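Local coordinates for protein alpha-rhamnosidase (Dictyoglomus thermophilum, PDB 6I60) that probably hydrolyses terminal non-reducing alpha-L-rhamnose residues from alpha-L-rhamnosides, at residues 25-30 with 59-64; 389-394 with 439-444. One frame throughout, in Å; residues are numbered along the deposited sequence.

Contact 1. Residues 25-30 with 59-64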
ATOM      1  N   LYS A  25     -21.562 -34.290  11.941  1.00 77.19           N
ATOM      2  CA  LYS A  25     -21.494 -35.660  11.448  1.00 84.73           C
ATOM      3  C   LYS A  25     -20.083 -36.217  11.626  1.00 85.52           C
ATOM      4  O   LYS A  25     -19.908 -37.405  11.890  1.00 85.36           O
ATOM      5  CB  LYS A  25     -21.902 -35.718   9.971  1.00 85.14           C
ATOM      6  CG  LYS A  25     -22.018 -37.129   9.413  1.00 83.13           C
ATOM      7  CD  LYS A  25     -22.036 -37.128   7.894  1.00 84.69           C
ATOM      8  CE  LYS A  25     -22.720 -38.375   7.349  1.00 77.93           C
ATOM      9  NZ  LYS A  25     -21.977 -39.624   7.680  1.00 60.69           N
ATOM     10  N   SER A  26     -19.091 -35.337  11.503  1.00 88.10           N
ATOM     11  CA  SER A  26     -17.703 -35.766  11.495  1.00 79.71           C
ATOM     12  C   SER A  26     -16.917 -35.173  12.656  1.00 72.58           C
ATOM     13  O   SER A  26     -17.496 -34.649  13.611  1.00 71.89           O
ATOM     14  CB  SER A  26     -17.049 -35.373  10.173  1.00 73.85           C
ATOM     15  OG  SER A  26     -16.637 -34.024  10.251  1.00 71.15           O
ATOM     16  N   SER A  27     -15.591 -35.257  12.576  1.00 69.57           N
ATOM     17  CA  SER A  27     -14.710 -34.546  13.491  1.00 65.79           C
ATOM     18  C   SER A  27     -14.297 -33.187  12.947  1.00 68.84           C
ATOM     19  O   SER A  27     -13.554 -32.465  13.620  1.00 67.82           O
ATOM     20  CB  SER A  27     -13.464 -35.385  13.790  1.00 62.18           C
ATOM     21  OG  SER A  27     -12.344 -34.550  14.019  1.00 74.26           O
ATOM     22  N   ASN A  28     -14.753 -32.829  11.743  1.00 69.45           N
ATOM     23  CA  ASN A  28     -14.482 -31.522  11.144  1.00 59.06           C
ATOM     24  C   ASN A  28     -15.625 -30.585  11.526  1.00 55.71           C
ATOM     25  O   ASN A  28     -16.540 -30.308  10.749  1.00 55.14           O
ATOM     26  CB  ASN A  28     -14.332 -31.653   9.634  1.00 58.78           C
ATOM     27  CG  ASN A  28     -13.758 -30.414   8.995  1.00 61.12           C
ATOM     28  OD1 ASN A  28     -13.539 -29.402   9.662  1.00 66.78           O
ATOM     29  ND2 ASN A  28     -13.508 -30.482   7.693  1.00 54.37           N
ATOM     30  N   ILE A  29     -15.562 -30.092  12.767  1.00 58.11           N
ATOM     31  CA  ILE A  29     -16.678 -29.357  13.355  1.00 63.26           C
ATOM     32  C   ILE A  29     -16.695 -27.879  12.992  1.00 60.46           C
ATOM     33  O   ILE A  29     -17.709 -27.207  13.235  1.00 66.22           O
ATOM     34  CB  ILE A  29     -16.669 -29.500  14.890  1.00 65.40           C
ATOM     35  CG1 ILE A  29     -15.668 -28.523  15.511  1.00 56.33           C
ATOM     36  CG2 ILE A  29     -16.336 -30.930  15.293  1.00 60.21           C
ATOM     37  CD1 ILE A  29     -15.803 -28.383  17.008  1.00 48.85           C
ATOM     38  N   TYR A  30     -15.619 -27.349  12.418  1.00 54.34           N
ATOM     39  CA  TYR A  30     -15.505 -25.924  12.138  1.00 55.11           C
ATOM     40  C   TYR A  30     -15.662 -25.675  10.643  1.00 59.76           C
ATOM     41  O   TYR A  30     -14.923 -26.244   9.832  1.00 59.36           O
ATOM     42  CB  TYR A  30     -14.166 -25.377  12.628  1.00 50.34           C
ATOM     43  CG  TYR A  30     -14.043 -25.325  14.132  1.00 58.34           C
ATOM     44  CD1 TYR A  30     -14.966 -24.625  14.898  1.00 53.49           C
ATOM     45  CD2 TYR A  30     -13.006 -25.975  14.786  1.00 56.03           C
ATOM     46  CE1 TYR A  30     -14.858 -24.575  16.273  1.00 48.83           C
ATOM     47  CE2 TYR A  30     -12.890 -25.930  16.160  1.00 57.93           C
ATOM     48  CZ  TYR A  30     -13.818 -25.229  16.899  1.00 58.11           C
ATOM     49  OH  TYR A  30     -13.705 -25.182  18.269  1.00 66.30           O
ATOM     50  N   HIS A  59      -9.196 -26.176  12.685  1.00 56.34           N
ATOM     51  CA  HIS A  59      -9.504 -27.560  13.007  1.00 51.22           C
ATOM     52  C   HIS A  59      -9.138 -27.845  14.456  1.00 57.18           C
ATOM     53  O   HIS A  59      -8.311 -27.157  15.058  1.00 58.28           O
ATOM     54  CB  HIS A  59      -8.764 -28.530  12.076  1.00 57.30           C
ATOM     55  CG  HIS A  59      -9.435 -29.859  11.931  1.00 64.20           C
ATOM     56  ND1 HIS A  59      -9.199 -30.910  12.791  1.00 61.08           N
ATOM     57  CD2 HIS A  59     -10.333 -30.310  11.023  1.00 62.56           C
ATOM     58  CE1 HIS A  59      -9.923 -31.951  12.420  1.00 64.20           C
ATOM     59  NE2 HIS A  59     -10.621 -31.614  11.349  1.00 66.56           N
ATOM     60  N   LEU A  60      -9.773 -28.881  15.011  1.00 61.70           N
ATOM     61  CA  LEU A  60      -9.465 -29.288  16.379  1.00 55.58           C
ATOM     62  C   LEU A  60      -8.112 -29.981  16.459  1.00 55.98           C
ATOM     63  O   LEU A  60      -7.373 -29.802  17.434  1.00 52.81           O
ATOM     64  CB  LEU A  60     -10.561 -30.209  16.914  1.00 50.90           C
ATOM     65  CG  LEU A  60     -11.943 -29.601  17.145  1.00 61.53           C
ATOM     66  CD1 LEU A  60     -12.971 -30.699  17.379  1.00 59.42           C
ATOM     67  CD2 LEU A  60     -11.909 -28.626  18.313  1.00 65.50           C
ATOM     68  N   GLU A  61      -7.771 -30.776  15.448  1.00 57.14           N
ATOM     69  CA  GLU A  61      -6.556 -31.572  15.462  1.00 60.24           C
ATOM     70  C   GLU A  61      -5.399 -30.821  14.809  1.00 58.93           C
ATOM     71  O   GLU A  61      -5.579 -29.814  14.121  1.00 59.27           O
ATOM     72  CB  GLU A  61      -6.780 -32.905  14.749  1.00 65.66           C
ATOM     73  CG  GLU A  61      -8.127 -33.547  15.027  1.00 68.22           C
ATOM     74  CD  GLU A  61      -8.418 -34.700  14.090  1.00 78.98           C
ATOM     75  OE1 GLU A  61      -7.502 -35.098  13.338  1.00 75.67           O
ATOM     76  OE2 GLU A  61      -9.559 -35.209  14.105  1.00 82.68           O
ATOM     77  N   LYS A  62      -4.194 -31.334  15.036  1.00 61.61           N
ATOM     78  CA  LYS A  62      -2.990 -30.823  14.405  1.00 60.70           C
ATOM     79  C   LYS A  62      -2.734 -31.554  13.088  1.00 59.56           C
ATOM     80  O   LYS A  62      -3.373 -32.560  12.772  1.00 62.76           O
ATOM     81  CB  LYS A  62      -1.790 -30.972  15.341  1.00 54.27           C
ATOM     82  CG  LYS A  62      -1.823 -30.058  16.552  1.00 59.92           C
ATOM     83  CD  LYS A  62      -0.513 -30.125  17.326  1.00 61.86           C
ATOM     84  CE  LYS A  62      -0.520 -29.184  18.521  1.00 53.92           C
ATOM     85  NZ  LYS A  62       0.530 -29.550  19.510  1.00 57.44           N
ATOM     86  N   ASN A  63      -1.782 -31.026  12.314  1.00 58.45           N
ATOM     87  CA  ASN A  63      -1.374 -31.618  11.036  1.00 62.83           C
ATOM     88  C   ASN A  63      -2.559 -31.786  10.089  1.00 59.28           C
ATOM     89  O   ASN A  63      -2.696 -32.805   9.410  1.00 57.33           O
ATOM     90  CB  ASN A  63      -0.660 -32.955  11.247  1.00 58.15           C
ATOM     91  CG  ASN A  63       0.513 -32.842  12.191  1.00 65.97           C
ATOM     92  OD1 ASN A  63       1.495 -32.163  11.897  1.00 73.85           O
ATOM     93  ND2 ASN A  63       0.416 -33.509  13.335  1.00 70.20           N
ATOM     94  N   GLU A  64      -3.424 -30.782  10.042  1.00 57.86           N
ATOM     95  CA  GLU A  64      -4.595 -30.812   9.183  1.00 59.92           C
ATOM     96  C   GLU A  64      -4.380 -29.910   7.976  1.00 57.26           C
ATOM     97  O   GLU A  64      -3.676 -28.898   8.051  1.00 54.45           O
ATOM     98  CB  GLU A  64      -5.851 -30.389   9.948  1.00 57.17           C
ATOM     99  CG  GLU A  64      -6.513 -31.517  10.720  1.00 60.94           C
ATOM    100  CD  GLU A  64      -7.090 -32.587   9.813  1.00 65.00           C
ATOM    101  OE1 GLU A  64      -7.239 -32.327   8.600  1.00 61.48           O
ATOM    102  OE2 GLU A  64      -7.401 -33.690  10.314  1.00 74.91           O
TER
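Leu60 meets Ile29 and Tyr30 with its two methyls. Leu60 CD1 lies 3.7 Å from Ile29 CD1. Leu60 CD2 lies 3.6 Å from Tyr30 CE2, and Leu60 crosses both side chains at about a right angle. CG1 of Ile29 sits over the centre of the Tyr30 ring.

The His59 side chain starts away from 25-30 but swings back, with CG anti to the backbone N (chi1 -155°). His59 CD2 lies 3.6 Å from Asn28 OD1, with amide and ring planes 47° apart. His59 ND1 accepts in the ring plane from Glu61 N, at 3.0 Å, which helps fix the ring. With an alanine in place of His59, Glu61 N would probably lose this acceptor, and a gap would open beside Asn28.

The one hydrogen bond between the segments runs from Ser27 OG to the anti side of Glu61 OE2, at 2.9 Å and 27° out of the carboxylate plane. Ser26 OG accepts from Asn28 N, an ST turn that shapes 25-30.

This is surface packing of two loops, one before strand 35-37, the other between strands 52-56 and 68-74 of the immunoglobulin domain. Asn28 ND2 bonds to Gln125 O and Tyr30 O to Trp119 NE1 of strand 112-120.

Contact 2. Residues 389-394 with 439-444; sequences IRIRHA and VEILGY
Ile391 and Ile441 face each other as a non-hydrogen-bonded pair of an antiparallel beta ladder in the concanavalin-like domain. The strand axes approach to 4.6 Å, at 161° between their directions. Arg390 with Leu442 and Arg392 with Glu440 are the hydrogen-bonded pairs. Each pair has two backbone bonds, for example Arg392 N to Glu440 O, 2.7 Å. CA-H...O contacts add to the ladder, such as Ile441 CA to Arg390 O.

The tight side carries Ile391, His393, Val439 and Ile441, all buried. CG2 of Ile391, anti to the backbone N, reaches diagonally to CG1 of Val439 at 3.9 Å. CG2 of Val439 lies alongside His393 and touches its CD2. The His393 ring is held from outside the pair: ND1 bonds to Ala413 O, and the ring stacks on His434. Ile376 of strand 375-380 packs on both Ile391 and Val439. At the end of the ladder, Ile389 CG1 rests 3.4 Å from Gly443 O. The backbone angles of Gly443 (phi 97°) call for glycine.

The other side is looser and more polar. Arg390, Arg392 and Leu442 are partly exposed there, while Glu440 is buried. Glu440 runs alongside Arg392. Glu440 OE2 comes closest to Arg392 CD; NH1 of Arg392 stays 4.1 Å away, too far for a salt bridge. The Arg392 guanidinium makes a cation-pi contact with Tyr405, whose OH forms a weak hydrogen bond with Glu440 OE1. CD2 of Leu442 sits over the centre of the Arg390 guanidinium. At the edge of that same group, Arg390 NH2 makes a weak bond of 3.3 Å to Glu440 OE2, part of a salt bridge, with the guanidinium and carboxylate planes 41° apart.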
ATOM      1  N   ILE A 389      -7.777  32.895   9.758  1.00 57.41           N
ATOM      2  CA  ILE A 389      -6.916  31.987  10.509  1.00 53.92           C
ATOM      3  C   ILE A 389      -6.108  31.182   9.504  1.00 51.02           C
ATOM      4  O   ILE A 389      -6.679  30.500   8.644  1.00 51.24           O
ATOM      5  CB  ILE A 389      -7.724  31.068  11.437  1.00 55.48           C
ATOM      6  CG1 ILE A 389      -8.090  31.808  12.724  1.00 55.72           C
ATOM      7  CG2 ILE A 389      -6.946  29.798  11.757  1.00 44.51           C
ATOM      8  CD1 ILE A 389      -9.207  31.164  13.499  1.00 55.43           C
ATOM      9  N   ARG A 390      -4.785  31.269   9.605  1.00 44.71           N
ATOM     10  CA  ARG A 390      -3.872  30.615   8.678  1.00 43.92           C
ATOM     11  C   ARG A 390      -3.165  29.469   9.386  1.00 49.88           C
ATOM     12  O   ARG A 390      -2.574  29.664  10.454  1.00 54.89           O
ATOM     13  CB  ARG A 390      -2.852  31.614   8.128  1.00 48.79           C
ATOM     14  CG  ARG A 390      -2.008  31.085   6.986  1.00 53.30           C
ATOM     15  CD  ARG A 390      -0.970  32.109   6.554  1.00 60.77           C
ATOM     16  NE  ARG A 390       0.190  32.126   7.441  1.00 66.51           N
ATOM     17  CZ  ARG A 390       1.065  33.124   7.511  1.00 68.40           C
ATOM     18  NH1 ARG A 390       0.914  34.195   6.744  1.00 71.39           N
ATOM     19  NH2 ARG A 390       2.092  33.052   8.348  1.00 72.47           N
ATOM     20  N   ILE A 391      -3.225  28.280   8.793  1.00 46.45           N
ATOM     21  CA  ILE A 391      -2.651  27.070   9.371  1.00 45.33           C
ATOM     22  C   ILE A 391      -1.548  26.582   8.442  1.00 49.52           C
ATOM     23  O   ILE A 391      -1.823  26.165   7.310  1.00 55.46           O
ATOM     24  CB  ILE A 391      -3.706  25.977   9.583  1.00 44.12           C
ATOM     25  CG1 ILE A 391      -4.925  26.542  10.312  1.00 47.21           C
ATOM     26  CG2 ILE A 391      -3.111  24.805  10.346  1.00 44.46           C
ATOM     27  CD1 ILE A 391      -6.154  25.668  10.205  1.00 41.85           C
ATOM     28  N   ARG A 392      -0.307  26.619   8.916  1.00 46.78           N
ATOM     29  CA  ARG A 392       0.841  26.132   8.167  1.00 49.28           C
ATOM     30  C   ARG A 392       1.343  24.822   8.763  1.00 51.00           C
ATOM     31  O   ARG A 392       1.203  24.571   9.964  1.00 50.35           O
ATOM     32  CB  ARG A 392       1.971  27.164   8.157  1.00 56.84           C
ATOM     33  CG  ARG A 392       1.557  28.530   7.639  1.00 56.68           C
ATOM     34  CD  ARG A 392       2.757  29.452   7.502  1.00 56.60           C
ATOM     35  NE  ARG A 392       3.472  29.230   6.250  1.00 67.27           N
ATOM     36  CZ  ARG A 392       4.604  29.843   5.917  1.00 75.84           C
ATOM     37  NH1 ARG A 392       5.154  30.721   6.746  1.00 62.60           N
ATOM     38  NH2 ARG A 392       5.185  29.577   4.753  1.00 68.82           N
ATOM     39  N   HIS A 393       1.936  23.988   7.911  1.00 51.27           N
ATOM     40  CA  HIS A 393       2.425  22.674   8.307  1.00 48.20           C
ATOM     41  C   HIS A 393       3.865  22.503   7.845  1.00 45.81           C
ATOM     42  O   HIS A 393       4.244  22.986   6.773  1.00 53.62           O
ATOM     43  CB  HIS A 393       1.553  21.553   7.720  1.00 48.82           C
ATOM     44  CG  HIS A 393       0.081  21.812   7.821  1.00 50.96           C
ATOM     45  ND1 HIS A 393      -0.560  22.778   7.075  1.00 51.67           N
ATOM     46  CD2 HIS A 393      -0.877  21.221   8.573  1.00 54.53           C
ATOM     47  CE1 HIS A 393      -1.847  22.776   7.368  1.00 53.66           C
ATOM     48  NE2 HIS A 393      -2.067  21.839   8.274  1.00 58.27           N
ATOM     49  N   ALA A 394       4.664  21.809   8.651  1.00 42.42           N
ATOM     50  CA  ALA A 394       6.065  21.602   8.321  1.00 48.72           C
ATOM     51  C   ALA A 394       6.568  20.323   8.974  1.00 48.87           C
ATOM     52  O   ALA A 394       5.985  19.818   9.938  1.00 41.33           O
ATOM     53  CB  ALA A 394       6.928  22.794   8.751  1.00 54.54           C
ATOM     54  N   VAL A 439       2.773  22.330  13.471  1.00 47.56           N
ATOM     55  CA  VAL A 439       1.700  23.137  12.905  1.00 49.37           C
ATOM     56  C   VAL A 439       1.832  24.552  13.448  1.00 53.58           C
ATOM     57  O   VAL A 439       1.982  24.744  14.659  1.00 58.00           O
ATOM     58  CB  VAL A 439       0.312  22.553  13.239  1.00 49.37           C
ATOM     59  CG1 VAL A 439      -0.749  23.642  13.248  1.00 50.72           C
ATOM     60  CG2 VAL A 439      -0.054  21.458  12.251  1.00 48.09           C
ATOM     61  N   GLU A 440       1.784  25.539  12.557  1.00 52.32           N
ATOM     62  CA  GLU A 440       1.808  26.945  12.934  1.00 53.77           C
ATOM     63  C   GLU A 440       0.457  27.571  12.623  1.00 51.50           C
ATOM     64  O   GLU A 440      -0.070  27.398  11.519  1.00 54.29           O
ATOM     65  CB  GLU A 440       2.922  27.694  12.197  1.00 54.19           C
ATOM     66  CG  GLU A 440       2.789  29.205  12.264  1.00 55.13           C
ATOM     67  CD  GLU A 440       3.662  29.911  11.250  1.00 56.50           C
ATOM     68  OE1 GLU A 440       4.901  29.793  11.349  1.00 60.54           O
ATOM     69  OE2 GLU A 440       3.110  30.585  10.355  1.00 62.30           O
ATOM     70  N   ILE A 441      -0.103  28.291  13.591  1.00 53.76           N
ATOM     71  CA  ILE A 441      -1.397  28.948  13.441  1.00 54.10           C
ATOM     72  C   ILE A 441      -1.221  30.428  13.745  1.00 53.99           C
ATOM     73  O   ILE A 441      -0.772  30.795  14.838  1.00 56.88           O
ATOM     74  CB  ILE A 441      -2.467  28.328  14.352  1.00 56.13           C
ATOM     75  CG1 ILE A 441      -2.592  26.830  14.080  1.00 57.74           C
ATOM     76  CG2 ILE A 441      -3.808  29.027  14.155  1.00 52.96           C
ATOM     77  CD1 ILE A 441      -2.710  26.005  15.330  1.00 60.37           C
ATOM     78  N   LEU A 442      -1.578  31.273  12.783  1.00 53.38           N
ATOM     79  CA  LEU A 442      -1.533  32.719  12.944  1.00 52.45           C
ATOM     80  C   LEU A 442      -2.942  33.270  12.809  1.00 53.20           C
ATOM     81  O   LEU A 442      -3.676  32.889  11.891  1.00 56.55           O
ATOM     82  CB  LEU A 442      -0.604  33.364  11.911  1.00 56.90           C
ATOM     83  CG  LEU A 442      -0.521  34.892  11.965  1.00 68.53           C
ATOM     84  CD1 LEU A 442       0.738  35.338  12.698  1.00 71.70           C
ATOM     85  CD2 LEU A 442      -0.579  35.496  10.567  1.00 67.46           C
ATOM     86  N   GLY A 443      -3.319  34.155  13.724  1.00 64.17           N
ATOM     87  CA  GLY A 443      -4.623  34.779  13.691  1.00 53.75           C
ATOM     88  C   GLY A 443      -5.675  34.148  14.575  1.00 55.03           C
ATOM     89  O   GLY A 443      -6.862  34.445  14.394  1.00 66.18           O
ATOM     90  N   TYR A 444      -5.287  33.296  15.515  1.00 56.50           N
ATOM     91  CA  TYR A 444      -6.262  32.680  16.399  1.00 58.30           C
ATOM     92  C   TYR A 444      -6.865  33.730  17.330  1.00 62.49           C
ATOM     93  O   TYR A 444      -6.151  34.610  17.822  1.00 61.22           O
ATOM     94  CB  TYR A 444      -5.612  31.566  17.219  1.00 54.92           C
ATOM     95  CG  TYR A 444      -6.599  30.712  17.976  1.00 56.12           C
ATOM     96  CD1 TYR A 444      -6.905  30.984  19.302  1.00 56.46           C
ATOM     97  CD2 TYR A 444      -7.230  29.638  17.364  1.00 51.52           C
ATOM     98  CE1 TYR A 444      -7.807  30.210  19.998  1.00 52.91           C
ATOM     99  CE2 TYR A 444      -8.134  28.857  18.051  1.00 54.34           C
ATOM    100  CZ  TYR A 444      -8.418  29.148  19.370  1.00 57.36           C
ATOM    101  OH  TYR A 444      -9.318  28.374  20.065  1.00 69.08           O
TER

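In the fold
From the N terminus, the chain meets contact 1 first. It closes a stretch of 28 residues that holds strands 35-37, 44-46 and 52-56. This brings the start of the modelled chain against a loop of the N-terminal immunoglobulin domain. Contact 2 opens much later, in the concanavalin-like domain. It closes 44 residues that include strand 414-418, which pairs with the far side of 388-394. Strand 438-442 in turn pairs with 363-368. The two contacts follow in series, neither nested nor crossed. The centres of contact 1 and contact 2 are about 60 Å apart, on opposite sides of the chain's centre. Contact 1 joins loops at the surface; contact 2 joins neighbouring strands within a sheet.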